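Local coordinates for protein antitoxin HipB (Escherichia coli, PDB 4Z5H) that neutralizes the toxin HipA and, as a homodimer, binds and bends operator DNA to repress the hipBA operon, at the interface of chains A and B. Residues are numbered along the deposited sequence; one frame, centred on the assembly and turned at random. Chains: chain A/B, Antitoxin HipB.

The interface of chains A and B. Residues chain A 48-52; chain B 50-52.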
ATOM      1  N   ASP A  48      -4.849   1.891  -9.410  1.00 14.16           N
ATOM      2  CA  ASP A  48      -4.280   0.580  -9.666  1.00 14.71           C
ATOM      3  C   ASP A  48      -2.794   0.597 -10.039  1.00 15.18           C
ATOM      4  O   ASP A  48      -2.055  -0.233  -9.583  1.00 15.47           O
ATOM      5  CB  ASP A  48      -5.049  -0.125 -10.776  1.00 14.99           C
ATOM      6  CG  ASP A  48      -6.279  -0.829 -10.290  1.00 19.54           C
ATOM      7  OD1 ASP A  48      -6.518  -0.911  -9.101  1.00 20.22           O
ATOM      8  OD2 ASP A  48      -7.018  -1.313 -11.124  1.00 27.14           O
ATOM      9  N   ASN A  49      -2.373   1.546 -10.853  1.00 13.91           N
ATOM     10  CA  ASN A  49      -0.984   1.627 -11.261  1.00 16.32           C
ATOM     11  C   ASN A  49      -0.170   2.668 -10.505  1.00 15.71           C
ATOM     12  O   ASN A  49       0.952   2.929 -10.850  1.00 19.94           O
ATOM     13  CB  ASN A  49      -0.855   1.781 -12.771  1.00 19.91           C
ATOM     14  CG  ASN A  49      -1.492   0.644 -13.526  1.00 21.27           C
ATOM     15  OD1 ASN A  49      -2.302   0.861 -14.385  1.00 28.12           O
ATOM     16  ND2 ASN A  49      -1.124  -0.560 -13.202  1.00 22.03           N
ATOM     17  N   THR A  50      -0.768   3.248  -9.479  1.00 14.45           N
ATOM     18  CA  THR A  50      -0.101   4.167  -8.582  1.00 12.86           C
ATOM     19  C   THR A  50       1.064   3.476  -7.841  1.00 12.68           C
ATOM     20  O   THR A  50       0.960   2.355  -7.441  1.00 11.45           O
ATOM     21  CB  THR A  50      -1.106   4.727  -7.561  1.00 13.05           C
ATOM     22  OG1 THR A  50      -2.059   5.533  -8.238  1.00 18.96           O
ATOM     23  CG2 THR A  50      -0.420   5.571  -6.530  1.00 12.49           C
ATOM     24  N   THR A  51       2.182   4.161  -7.723  1.00 10.50           N
ATOM     25  CA  THR A  51       3.345   3.625  -7.041  1.00 12.15           C
ATOM     26  C   THR A  51       3.249   3.604  -5.511  1.00 12.34           C
ATOM     27  O   THR A  51       2.564   4.403  -4.914  1.00  9.95           O
ATOM     28  CB  THR A  51       4.638   4.348  -7.442  1.00 14.34           C
ATOM     29  OG1 THR A  51       4.622   5.682  -6.943  1.00 15.04           O
ATOM     30  CG2 THR A  51       4.822   4.332  -8.943  1.00 14.88           C
ATOM     31  N   LEU A  52       3.993   2.706  -4.902  1.00  9.41           N
ATOM     32  CA  LEU A  52       4.022   2.565  -3.469  1.00 11.06           C
ATOM     33  C   LEU A  52       4.522   3.878  -2.847  1.00 11.05           C
ATOM     34  O   LEU A  52       4.035   4.276  -1.827  1.00 10.43           O
ATOM     35  CB  LEU A  52       4.875   1.376  -3.035  1.00  9.87           C
ATOM     36  CG  LEU A  52       4.291  -0.019  -3.236  1.00 11.41           C
ATOM     37  CD1 LEU A  52       5.137  -1.118  -2.661  1.00  9.88           C
ATOM     38  CD2 LEU A  52       2.880  -0.110  -2.696  1.00 12.89           C
TER
ATOM     39  N   THR B  50       6.893   0.054  -7.313  1.00 14.45           N
ATOM     40  CA  THR B  50       5.931  -1.024  -7.403  1.00 12.86           C
ATOM     41  C   THR B  50       4.485  -0.485  -7.373  1.00 12.68           C
ATOM     42  O   THR B  50       4.179   0.415  -6.648  1.00 11.45           O
ATOM     43  CB  THR B  50       6.141  -2.013  -6.242  1.00 13.05           C
ATOM     44  OG1 THR B  50       7.398  -2.655  -6.399  1.00 18.96           O
ATOM     45  CG2 THR B  50       5.072  -3.063  -6.225  1.00 12.49           C
ATOM     46  N   THR B  51       3.631  -1.027  -8.215  1.00 10.50           N
ATOM     47  CA  THR B  51       2.242  -0.613  -8.277  1.00 12.15           C
ATOM     48  C   THR B  51       1.361  -1.119  -7.128  1.00 12.34           C
ATOM     49  O   THR B  51       1.616  -2.149  -6.548  1.00  9.95           O
ATOM     50  CB  THR B  51       1.581  -0.996  -9.608  1.00 14.34           C
ATOM     51  OG1 THR B  51       1.446  -2.411  -9.693  1.00 15.04           O
ATOM     52  CG2 THR B  51       2.371  -0.454 -10.778  1.00 14.88           C
ATOM     53  N   LEU B  52       0.297  -0.393  -6.860  1.00  9.41           N
ATOM     54  CA  LEU B  52      -0.635  -0.739  -5.817  1.00 11.06           C
ATOM     55  C   LEU B  52      -1.248  -2.114  -6.129  1.00 11.05           C
ATOM     56  O   LEU B  52      -1.458  -2.887  -5.239  1.00 10.43           O
ATOM     57  CB  LEU B  52      -1.710   0.330  -5.643  1.00  9.87           C
ATOM     58  CG  LEU B  52      -1.304   1.629  -4.953  1.00 11.41           C
ATOM     59  CD1 LEU B  52      -2.451   2.566  -4.704  1.00  9.88           C
ATOM     60  CD2 LEU B  52      -0.561   1.361  -3.662  1.00 12.89           C
TER
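A:Thr50 and B:Leu52 meet through their backbones: the amide N of B:Leu52 donates a hydrogen bond to the carbonyl O of A:Thr50 at 2.9 Å. The two-fold axis repeats the bond from A:Leu52 N to B:Thr50 O. Together the pair forms a short antiparallel beta bridge centred on A:Thr51 and B:Thr51, whose extended backbones suit threonine, a beta-branched residue. A:Leu52 and B:Leu52 each open helix 52-61 of their own chain, where an amide N has no earlier turn of its own helix to bond to; the partner's carbonyl serves it instead.

Apolar contacts flank these bonds. The side chains of A:Thr50 and B:Leu52 run alongside each other and point the same way, with CB of A:Thr50 3.8 Å from the CD1 methyl of B:Leu52. With OG1 turned beside the backbone N (chi1 -66°), the CG2 methyl of A:Thr50 swings opposite that N and lies near the same CD1. Threonine suits this place because its branched side chain presents CB and a methyl to B:Leu52 while its carbonyl O accepts the bridge bond. The other leucine branch turns to the symmetry axis, where CD2 of A:Leu52 and CD2 of B:Leu52 touch at 3.9 Å, the two side chains crossing at a slant. A forked leucine is apt here, one methyl serving the threonine and the other its twin.

At the flank, B:Thr51 lies against the end of the 3-10 helix 47-49 of chain A. Its CG2 methyl sits 4.0 Å from CA of A:Asn49, and its CB packs near the carbonyl O of A:Asp48 at 3.7 Å. In B:Thr51 a chi1 of 69° tucks the hydroxyl over the backbone and leaves the methyl, opposite the carbonyl carbon, facing A:Asn49.

This bridge joins the loops before helix 52-61 of the two subunits, contributing to the homodimer and probably helping to set how its two helix-turn-helix motifs are spaced on the operator.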